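Local coordinates for NLP/P60 family protein (Bacillus cereus ATCC 10987, PDB 3H41), which probably cleaves the gamma-D-glutamyl-L-lysine bond of murein peptides as a C40-family cysteine peptidase, releasing L-Ala-gamma-D-Glu during cell wall degradation, at residues 49-54 against 203-208; 68-73 against 80-85; 277-282 against 290-295. All blocks are in the same frame, centred on the assembly; numbering follows the deposited sequence.

Interaction 1. Residues 49-54 against 203-208; sequences DEKLWL and PYIWAG. With DGL (D-glutamic acid), chain C; ALA (alanine), chain B.
L54 and K51 of one helix face meet the loop 203-208 through I205 and W206. I205 CD1 touches both helix side chains, 3.8 Å from K51 CG and 3.8 Å from L54 CD1. The carbonyl L54 O comes to 3.5 Å from W206 CD1, oblique to the indole. No direct hydrogen bond joins the segments; the polar links run through water. One water donates to K51 O and accepts from W206 N. A second accepts from K51 NZ at 2.9 Å and donates to Y204 O. With CG anti to the backbone N (chi1 -173°) and chi2 at -114°, the W206 indole turns one face to the bound dipeptide. The alanine CB sits 3.5 Å above the plane, offset toward the rim, beside the D-glutamate N. D-glutamate OE1 is 3.3 Å from W206 CZ3. A type II turn, I205 to G208, carries W206 and A207 into the pocket. Y204 OH is hydrogen-bonded to the cysteinesulfonic acid at position 216, the oxidised form of the inferred nucleophile. L60 of strand 60-65 touches L54, W206 and A207, and W19 of strand 15-19 packs on L54. Helix 48-56 thus backs the loop before strand 209-210.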
loop_
_atom_site.group_PDB
_atom_site.type_symbol
_atom_site.label_atom_id
_atom_site.label_comp_id
_atom_site.label_asym_id
_atom_site.label_seq_id
_atom_site.Cartn_x
_atom_site.Cartn_y
_atom_site.Cartn_z
ATOM N N ASP A 49 -9.917 -16.201 -12.316
ATOM C CA ASP A 49 -8.749 -16.806 -12.959
ATOM C C ASP A 49 -7.761 -15.716 -13.381
ATOM O O ASP A 49 -6.547 -15.896 -13.272
ATOM C CB ASP A 49 -9.136 -17.614 -14.213
ATOM C CG ASP A 49 -9.763 -18.967 -13.897
ATOM O OD1 ASP A 49 -9.456 -19.565 -12.845
ATOM O OD2 ASP A 49 -10.584 -19.430 -14.725
ATOM N N GLU A 50 -8.291 -14.598 -13.880
ATOM C CA GLU A 50 -7.402 -13.500 -14.358
ATOM C C GLU A 50 -6.634 -12.839 -13.189
ATOM O O GLU A 50 -5.456 -12.471 -13.340
ATOM C CB GLU A 50 -8.159 -12.492 -15.176
ATOM C CG GLU A 50 -8.455 -13.010 -16.573
ATOM C CD GLU A 50 -9.513 -12.231 -17.268
ATOM O OE1 GLU A 50 -10.560 -11.952 -16.625
ATOM O OE2 GLU A 50 -9.310 -11.901 -18.464
ATOM N N LYS A 51 -7.281 -12.755 -12.025
ATOM C CA LYS A 51 -6.619 -12.255 -10.831
ATOM C C LYS A 51 -5.554 -13.233 -10.347
ATOM O O LYS A 51 -4.426 -12.829 -9.970
ATOM C CB LYS A 51 -7.651 -11.995 -9.728
ATOM C CG LYS A 51 -8.522 -10.786 -9.973
ATOM C CD LYS A 51 -9.501 -10.556 -8.825
ATOM C CE LYS A 51 -10.325 -9.263 -9.072
ATOM N NZ LYS A 51 -11.487 -9.218 -8.103
ATOM N N LEU A 52 -5.890 -14.520 -10.355
ATOM C CA LEU A 52 -4.951 -15.558 -9.851
ATOM C C LEU A 52 -3.694 -15.680 -10.683
ATOM O O LEU A 52 -2.628 -15.974 -10.151
ATOM C CB LEU A 52 -5.632 -16.926 -9.730
ATOM C CG LEU A 52 -6.700 -17.023 -8.627
ATOM C CD1 LEU A 52 -7.510 -18.322 -8.746
ATOM C CD2 LEU A 52 -6.053 -16.896 -7.219
ATOM N N TRP A 53 -3.810 -15.428 -11.983
ATOM C CA TRP A 53 -2.631 -15.382 -12.875
ATOM C C TRP A 53 -1.517 -14.449 -12.414
ATOM O O TRP A 53 -0.336 -14.753 -12.556
ATOM C CB TRP A 53 -3.069 -14.943 -14.247
ATOM C CG TRP A 53 -1.978 -14.779 -15.281
ATOM C CD1 TRP A 53 -1.462 -15.776 -16.065
ATOM C CD2 TRP A 53 -1.354 -13.552 -15.735
ATOM N NE1 TRP A 53 -0.557 -15.270 -16.954
ATOM C CE2 TRP A 53 -0.457 -13.908 -16.779
ATOM C CE3 TRP A 53 -1.463 -12.206 -15.368
ATOM C CZ2 TRP A 53 0.347 -12.948 -17.465
ATOM C CZ3 TRP A 53 -0.678 -11.237 -16.053
ATOM C CH2 TRP A 53 0.220 -11.625 -17.084
ATOM N N LEU A 54 -1.910 -13.306 -11.856
ATOM C CA LEU A 54 -0.927 -12.370 -11.270
ATOM C C LEU A 54 -0.001 -13.026 -10.260
ATOM O O LEU A 54 1.211 -12.791 -10.302
ATOM C CB LEU A 54 -1.646 -11.162 -10.660
ATOM C CG LEU A 54 -2.426 -10.342 -11.694
ATOM C CD1 LEU A 54 -3.368 -9.339 -10.973
ATOM C CD2 LEU A 54 -1.440 -9.641 -12.630
ATOM N N PRO A 203 -12.131 -5.946 -2.317
ATOM C CA PRO A 203 -11.549 -7.149 -2.927
ATOM C C PRO A 203 -10.047 -7.171 -2.978
ATOM O O PRO A 203 -9.392 -6.152 -3.248
ATOM C CB PRO A 203 -12.157 -7.147 -4.342
ATOM C CG PRO A 203 -13.402 -6.396 -4.164
ATOM C CD PRO A 203 -13.007 -5.273 -3.294
ATOM N N TYR A 204 -9.516 -8.354 -2.695
ATOM C CA TYR A 204 -8.094 -8.650 -2.746
ATOM C C TYR A 204 -7.508 -8.515 -4.132
ATOM O O TYR A 204 -8.170 -8.803 -5.109
ATOM C CB TYR A 204 -7.918 -10.085 -2.257
ATOM C CG TYR A 204 -6.516 -10.667 -2.206
ATOM C CD1 TYR A 204 -5.885 -11.152 -3.356
ATOM C CD2 TYR A 204 -5.863 -10.818 -0.984
ATOM C CE1 TYR A 204 -4.598 -11.708 -3.283
ATOM C CE2 TYR A 204 -4.615 -11.408 -0.907
ATOM C CZ TYR A 204 -3.988 -11.838 -2.051
ATOM O OH TYR A 204 -2.761 -12.437 -1.905
ATOM N N ILE A 205 -6.264 -8.060 -4.219
ATOM C CA ILE A 205 -5.493 -8.216 -5.452
ATOM C C ILE A 205 -4.034 -8.520 -5.039
ATOM O O ILE A 205 -3.514 -7.939 -4.114
ATOM C CB ILE A 205 -5.644 -6.983 -6.392
ATOM C CG1 ILE A 205 -5.197 -7.282 -7.852
ATOM C CG2 ILE A 205 -4.918 -5.778 -5.837
ATOM C CD1 ILE A 205 -6.112 -8.259 -8.586
ATOM N N TRP A 206 -3.395 -9.439 -5.740
ATOM C CA TRP A 206 -1.973 -9.729 -5.529
ATOM C C TRP A 206 -1.137 -8.463 -5.692
ATOM O O TRP A 206 -1.356 -7.674 -6.594
ATOM C CB TRP A 206 -1.523 -10.817 -6.493
ATOM C CG TRP A 206 -0.140 -11.361 -6.313
ATOM C CD1 TRP A 206 0.895 -11.233 -7.193
ATOM C CD2 TRP A 206 0.344 -12.180 -5.245
ATOM N NE1 TRP A 206 1.985 -11.898 -6.746
ATOM C CE2 TRP A 206 1.678 -12.518 -5.560
ATOM C CE3 TRP A 206 -0.221 -12.673 -4.067
ATOM C CZ2 TRP A 206 2.472 -13.278 -4.717
ATOM C CZ3 TRP A 206 0.553 -13.469 -3.246
ATOM C CH2 TRP A 206 1.884 -13.782 -3.584
ATOM N N ALA A 207 -0.177 -8.306 -4.782
ATOM C CA ALA A 207 0.683 -7.151 -4.727
ATOM C C ALA A 207 -0.040 -5.840 -4.372
ATOM O O ALA A 207 0.549 -4.793 -4.420
ATOM C CB ALA A 207 1.527 -6.992 -6.097
ATOM N N GLY A 208 -1.306 -5.901 -3.976
ATOM C CA GLY A 208 -2.110 -4.682 -3.796
ATOM C C GLY A 208 -1.583 -3.940 -2.577
ATOM O O GLY A 208 -1.364 -4.535 -1.557
HETATM N N DGL C . 2.912 -10.862 -1.406
HETATM C CA DGL C . 2.780 -12.094 -0.624
HETATM C C DGL C . 3.688 -12.087 0.570
HETATM O O DGL C . 4.123 -13.140 1.056
HETATM C CB DGL C . 1.319 -12.277 -0.181
HETATM C CG DGL C . 1.035 -13.626 0.509
HETATM C CD DGL C . 1.616 -14.859 -0.181
HETATM O OE1 DGL C . 0.816 -15.597 -0.784
HETATM O OE2 DGL C . 2.843 -15.143 -0.100
HETATM O OXT DGL C . 3.966 -11.017 1.125
HETATM N N ALA B . 5.496 -8.752 -2.973
HETATM C CA ALA B . 4.084 -9.335 -2.909
HETATM C C ALA B . 4.059 -10.575 -2.023
HETATM O O ALA B . 5.072 -11.278 -1.901
HETATM C CB ALA B . 3.587 -9.710 -4.302
HETATM O O HOH W 1 -4.739 -11.551 -7.385
HETATM O O HOH W 2 -10.592 -10.170 -5.507
HETATM O O HOH W 3 -9.388 -6.923 -6.890
#

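Interaction 2. Residues 68-73 against 80-85; sequences QEVTVV and VKVLVH
The beta hairpin of strands 69-76 and 79-84 forms part of the antiparallel sheet of the first SH3-like domain. T71 and L83 are a hydrogen-bonded pair, with T71 N to L83 O at 3.0 Å and L83 N to T71 O at 2.9 Å. V73 N to K81 O and H85 N to E69 O continue the ladder on the two sides of this pair. V70 with V84 and V72 with V82 are the non-hydrogen-bonded pairs. Their side chains share one face, where V70 CB meets V82 CB at 3.9 Å and V72 CG1 meets V80 CG1 at 3.7 Å. L105 of strand 105-106 touches V70, V72 and V80 there. T71 and L83 point to the other face. H85 NE2 donates to T71 OG1 at 2.7 Å, with the hydroxyl oxygen 1° out of the ring plane. With OG1 anti to the carbonyl carbon (chi1 -56°), it meets the ring at its edge; E94 OE2 is its second partner. The E69 carboxylate plane is turned 46° from the imidazole, with E69 OE2 3.2 Å from H85 CE1. That carboxylate is salt-bridged to K8. Q68 NE2 reaches H85 O at 3.0 Å, while Q68 OE1 accepts from L65 N. H85 NE2 must carry a proton to donate, as a neutral imidazole can. The T71 hydroxyl proton is then left for E94. K8 probably tempers any effect of E69 on the ring.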
loop_
_atom_site.group_PDB
_atom_site.type_symbol
_atom_site.label_atom_id
_atom_site.label_comp_id
_atom_site.label_asym_id
_atom_site.label_seq_id
_atom_site.Cartn_x
_atom_site.Cartn_y
_atom_site.Cartn_z
ATOM N N GLN A 68 5.174 8.867 -3.988
ATOM C CA GLN A 68 6.215 8.045 -3.392
ATOM C C GLN A 68 7.485 8.170 -4.242
ATOM O O GLN A 68 7.406 8.287 -5.484
ATOM C CB GLN A 68 5.749 6.583 -3.284
ATOM C CG GLN A 68 6.548 5.717 -2.328
ATOM C CD GLN A 68 5.757 4.506 -1.768
ATOM O OE1 GLN A 68 4.601 4.208 -2.179
ATOM N NE2 GLN A 68 6.375 3.820 -0.805
ATOM N N GLU A 69 8.636 8.221 -3.558
ATOM C CA GLU A 69 9.919 8.394 -4.234
ATOM C C GLU A 69 10.480 7.032 -4.637
ATOM O O GLU A 69 10.346 6.057 -3.903
ATOM C CB GLU A 69 10.920 9.075 -3.323
ATOM C CG GLU A 69 12.198 9.513 -4.044
ATOM C CD GLU A 69 13.129 10.339 -3.141
ATOM O OE1 GLU A 69 12.631 11.208 -2.389
ATOM O OE2 GLU A 69 14.356 10.125 -3.189
ATOM N N VAL A 70 11.122 6.994 -5.795
ATOM C CA VAL A 70 11.771 5.807 -6.268
ATOM C C VAL A 70 13.184 6.170 -6.774
ATOM O O VAL A 70 13.434 7.324 -7.146
ATOM C CB VAL A 70 10.977 5.101 -7.429
ATOM C CG1 VAL A 70 9.486 4.841 -7.019
ATOM C CG2 VAL A 70 11.080 5.866 -8.751
ATOM N N THR A 71 14.061 5.167 -6.796
ATOM C CA THR A 71 15.338 5.261 -7.501
ATOM C C THR A 71 15.231 4.484 -8.818
ATOM O O THR A 71 14.928 3.291 -8.793
ATOM C CB THR A 71 16.498 4.686 -6.653
ATOM O OG1 THR A 71 16.548 5.356 -5.379
ATOM C CG2 THR A 71 17.904 4.774 -7.451
ATOM N N VAL A 72 15.459 5.152 -9.946
ATOM C CA VAL A 72 15.424 4.497 -11.254
ATOM C C VAL A 72 16.783 3.836 -11.479
ATOM O O VAL A 72 17.829 4.521 -11.435
ATOM C CB VAL A 72 15.038 5.454 -12.408
ATOM C CG1 VAL A 72 14.892 4.697 -13.723
ATOM C CG2 VAL A 72 13.760 6.230 -12.089
ATOM N N VAL A 73 16.773 2.513 -11.673
ATOM C CA VAL A 73 18.013 1.732 -11.821
ATOM C C VAL A 73 18.267 1.075 -13.193
ATOM O O VAL A 73 19.396 0.669 -13.479
ATOM C CB VAL A 73 18.126 0.650 -10.709
ATOM C CG1 VAL A 73 18.179 1.310 -9.291
ATOM C CG2 VAL A 73 17.005 -0.373 -10.811
ATOM N N VAL A 80 10.854 1.063 -16.936
ATOM C CA VAL A 80 11.979 1.260 -16.027
ATOM C C VAL A 80 11.906 0.290 -14.875
ATOM O O VAL A 80 10.817 -0.114 -14.460
ATOM C CB VAL A 80 12.065 2.704 -15.466
ATOM C CG1 VAL A 80 12.659 3.630 -16.538
ATOM C CG2 VAL A 80 10.683 3.249 -14.965
ATOM N N LYS A 81 13.076 -0.049 -14.335
ATOM C CA LYS A 81 13.180 -0.787 -13.116
ATOM C C LYS A 81 13.488 0.253 -12.057
ATOM O O LYS A 81 14.306 1.152 -12.308
ATOM C CB LYS A 81 14.265 -1.858 -13.199
ATOM C CG LYS A 81 14.219 -2.814 -12.010
ATOM C CD LYS A 81 15.327 -3.844 -12.040
ATOM C CE LYS A 81 15.233 -4.694 -10.788
ATOM N NZ LYS A 81 16.341 -5.668 -10.722
ATOM N N VAL A 82 12.768 0.167 -10.930
ATOM C CA VAL A 82 12.827 1.156 -9.842
ATOM C C VAL A 82 12.942 0.455 -8.508
ATOM O O VAL A 82 12.624 -0.732 -8.390
ATOM C CB VAL A 82 11.618 2.154 -9.871
ATOM C CG1 VAL A 82 11.448 2.764 -11.242
ATOM C CG2 VAL A 82 10.286 1.492 -9.465
ATOM N N LEU A 83 13.495 1.159 -7.533
ATOM C CA LEU A 83 13.462 0.739 -6.145
ATOM C C LEU A 83 12.548 1.704 -5.375
ATOM O O LEU A 83 12.814 2.916 -5.309
ATOM C CB LEU A 83 14.873 0.738 -5.520
ATOM C CG LEU A 83 15.929 -0.006 -6.339
ATOM C CD1 LEU A 83 17.320 0.110 -5.653
ATOM C CD2 LEU A 83 15.514 -1.471 -6.551
ATOM N N VAL A 84 11.485 1.160 -4.784
ATOM C CA VAL A 84 10.503 1.960 -4.077
ATOM C C VAL A 84 10.958 2.236 -2.664
ATOM O O VAL A 84 11.108 1.333 -1.829
ATOM C CB VAL A 84 9.099 1.278 -4.049
ATOM C CG1 VAL A 84 8.071 2.192 -3.289
ATOM C CG2 VAL A 84 8.598 0.919 -5.504
ATOM N N HIS A 85 11.185 3.503 -2.374
ATOM C CA HIS A 85 11.660 3.875 -1.053
ATOM C C HIS A 85 10.482 3.686 -0.094
ATOM O O HIS A 85 9.316 3.965 -0.440
ATOM C CB HIS A 85 12.071 5.354 -1.016
ATOM C CG HIS A 85 13.219 5.713 -1.921
ATOM N ND1 HIS A 85 13.901 6.912 -1.812
ATOM C CD2 HIS A 85 13.813 5.039 -2.932
ATOM C CE1 HIS A 85 14.863 6.954 -2.719
ATOM N NE2 HIS A 85 14.818 5.840 -3.427
#

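Interaction 3. Residues 277-282 against 290-295; sequences GNMIHS and EIIPLN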
loop_
_atom_site.group_PDB
_atom_site.type_symbol
_atom_site.label_atom_id
_atom_site.label_comp_id
_atom_site.label_asym_id
_atom_site.label_seq_id
_atom_site.Cartn_x
_atom_site.Cartn_y
_atom_site.Cartn_z
ATOM N N GLY A 277 -10.283 -13.556 19.984
ATOM C CA GLY A 277 -10.121 -14.726 19.122
ATOM C C GLY A 277 -10.255 -14.457 17.629
ATOM O O GLY A 277 -10.219 -15.402 16.832
ATOM N N ASN A 278 -10.420 -13.186 17.245
ATOM C CA ASN A 278 -10.634 -12.825 15.825
ATOM C C ASN A 278 -9.439 -12.092 15.211
ATOM O O ASN A 278 -8.568 -11.591 15.928
ATOM C CB ASN A 278 -11.879 -11.977 15.664
ATOM C CG ASN A 278 -13.131 -12.731 16.010
ATOM O OD1 ASN A 278 -13.260 -13.916 15.682
ATOM N ND2 ASN A 278 -14.044 -12.073 16.737
HETATM N N MSE A 279 -9.396 -12.069 13.885
HETATM C CA MSE A 279 -8.320 -11.397 13.155
HETATM C C MSE A 279 -8.905 -10.720 11.929
HETATM O O MSE A 279 -9.968 -11.084 11.459
HETATM C CB MSE A 279 -7.201 -12.347 12.755
HETATM C CG MSE A 279 -7.638 -13.431 11.831
HETATM SE SE MSE A 279 -6.292 -14.811 11.706
HETATM C CE MSE A 279 -7.066 -15.501 10.176
ATOM N N ILE A 280 -8.204 -9.708 11.440
ATOM C CA ILE A 280 -8.603 -9.011 10.257
ATOM C C ILE A 280 -7.486 -9.187 9.229
ATOM O O ILE A 280 -6.326 -9.213 9.608
ATOM C CB ILE A 280 -8.917 -7.508 10.551
ATOM C CG1 ILE A 280 -9.594 -6.857 9.357
ATOM C CG2 ILE A 280 -7.660 -6.748 11.025
ATOM C CD1 ILE A 280 -10.284 -5.452 9.683
ATOM N N HIS A 281 -7.869 -9.378 7.953
ATOM C CA HIS A 281 -6.915 -9.576 6.875
ATOM C C HIS A 281 -7.507 -9.321 5.510
ATOM O O HIS A 281 -8.734 -9.228 5.330
ATOM C CB HIS A 281 -6.291 -11.014 6.952
ATOM C CG HIS A 281 -7.259 -12.147 6.775
ATOM N ND1 HIS A 281 -6.855 -13.477 6.795
ATOM C CD2 HIS A 281 -8.603 -12.170 6.568
ATOM C CE1 HIS A 281 -7.907 -14.253 6.600
ATOM N NE2 HIS A 281 -8.979 -13.492 6.484
ATOM N N SER A 282 -6.626 -9.151 4.530
ATOM C CA SER A 282 -6.990 -9.248 3.112
ATOM C C SER A 282 -6.538 -10.616 2.575
ATOM O O SER A 282 -5.354 -10.814 2.320
ATOM C CB SER A 282 -6.350 -8.119 2.317
ATOM O OG SER A 282 -6.895 -8.153 1.028
ATOM N N GLU A 290 -11.740 -8.838 5.450
ATOM C CA GLU A 290 -12.712 -9.531 6.275
ATOM C C GLU A 290 -12.176 -9.811 7.666
ATOM O O GLU A 290 -10.958 -9.839 7.900
ATOM C CB GLU A 290 -13.043 -10.880 5.640
ATOM C CG GLU A 290 -11.873 -11.886 5.730
ATOM C CD GLU A 290 -12.160 -13.252 5.056
ATOM O OE1 GLU A 290 -13.111 -13.343 4.245
ATOM O OE2 GLU A 290 -11.414 -14.225 5.349
ATOM N N ILE A 291 -13.107 -10.111 8.572
ATOM C CA ILE A 291 -12.780 -10.513 9.925
ATOM C C ILE A 291 -13.211 -11.974 10.118
ATOM O O ILE A 291 -14.369 -12.317 9.872
ATOM C CB ILE A 291 -13.498 -9.597 10.954
ATOM C CG1 ILE A 291 -12.829 -8.211 11.022
ATOM C CG2 ILE A 291 -13.561 -10.239 12.317
ATOM C CD1 ILE A 291 -13.638 -7.145 11.736
ATOM N N ILE A 292 -12.306 -12.820 10.573
ATOM C CA ILE A 292 -12.597 -14.242 10.834
ATOM C C ILE A 292 -11.921 -14.732 12.121
ATOM O O ILE A 292 -10.998 -14.088 12.651
ATOM C CB ILE A 292 -12.184 -15.191 9.649
ATOM C CG1 ILE A 292 -10.683 -15.155 9.377
ATOM C CG2 ILE A 292 -12.977 -14.897 8.380
ATOM C CD1 ILE A 292 -10.239 -16.253 8.403
ATOM N N PRO A 293 -12.363 -15.882 12.633
ATOM C CA PRO A 293 -11.696 -16.361 13.830
ATOM C C PRO A 293 -10.303 -16.816 13.508
ATOM O O PRO A 293 -10.076 -17.331 12.390
ATOM C CB PRO A 293 -12.532 -17.595 14.249
ATOM C CG PRO A 293 -13.874 -17.415 13.590
ATOM C CD PRO A 293 -13.632 -16.584 12.346
ATOM N N LEU A 294 -9.395 -16.707 14.483
ATOM C CA LEU A 294 -8.067 -17.291 14.352
ATOM C C LEU A 294 -8.174 -18.813 14.222
ATOM O O LEU A 294 -7.449 -19.440 13.453
ATOM C CB LEU A 294 -7.196 -16.903 15.548
ATOM C CG LEU A 294 -5.776 -17.474 15.630
ATOM C CD1 LEU A 294 -4.924 -17.256 14.334
ATOM C CD2 LEU A 294 -5.127 -16.859 16.832
ATOM N N ASN A 295 -9.118 -19.388 14.948
ATOM C CA ASN A 295 -9.425 -20.790 14.881
ATOM C C ASN A 295 -10.283 -21.126 13.672
ATOM O O ASN A 295 -11.394 -21.600 13.826
ATOM C CB ASN A 295 -10.176 -21.192 16.146
ATOM C CG ASN A 295 -10.246 -22.690 16.321
ATOM O OD1 ASN A 295 -9.373 -23.424 15.843
ATOM N ND2 ASN A 295 -11.305 -23.162 16.981
HETATM O O HOH W 4 -10.578 -18.046 17.339
#
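H281 and E290 are joined by both backbone and side chains. Main-chain bonds run both ways in this hydrogen-bonded pair: H281 N to E290 O at 3.1 Å and E290 N to H281 O at 3.0 Å. M279 and I292 form the next such pair. Beyond them, L294 N donates to G277 O at 2.8 Å in a nearly straight bond (174° at the hydrogen). A water links that same oxygen to N295 N. Among side chains, H281 NE2 donates to E290 OE2 at 2.8 Å. The carboxylate is met on its anti side, and the ring and carboxylate planes are 33° apart. In both residues CG sits between the backbone N and the carbonyl carbon, and the two side chains lie side by side, pointing the same way. R287 forms a salt bridge with the same E290 OE2. The segments make a beta hairpin at one end of the NlpC/P60 sheet, with 290-293 its outermost strand. H281 is inferred to be an active-site residue, and its ND1 is hydrogen-bonded to H269 NE2, the inferred proton acceptor. Apolar contacts continue on the H281 face. I292 CD1 lies 3.6 Å from H281 CE1 and 3.7 Å from M279 CE, the methyl of a selenomethionine. The selenium meets L294 CD1 at 3.8 Å. I280 CG1 and I291 CG1 touch on the other face.

In interaction 2, V70, V82 and V84 are buried and V73 is exposed; in interaction 3, M279, I280 and H281 are buried and P293 is exposed. Interactions 2 and 3 are beta hairpins held by direct backbone bonds, in the first SH3-like domain and the NlpC/P60 domain. Interaction 1 instead joins a helix to a loop far along the chain by apolar packing and bridging waters. It carries W206 and A207 of the ligand pocket. Interaction 3 carries H281, inferred to be an active-site residue; interactions 1 and 3 touch where Y204 CD2 lies 3.3 Å from S282 O. Both hairpins include a histidine side-chain bond, to a hydroxyl in interaction 2 and a carboxylate in interaction 3.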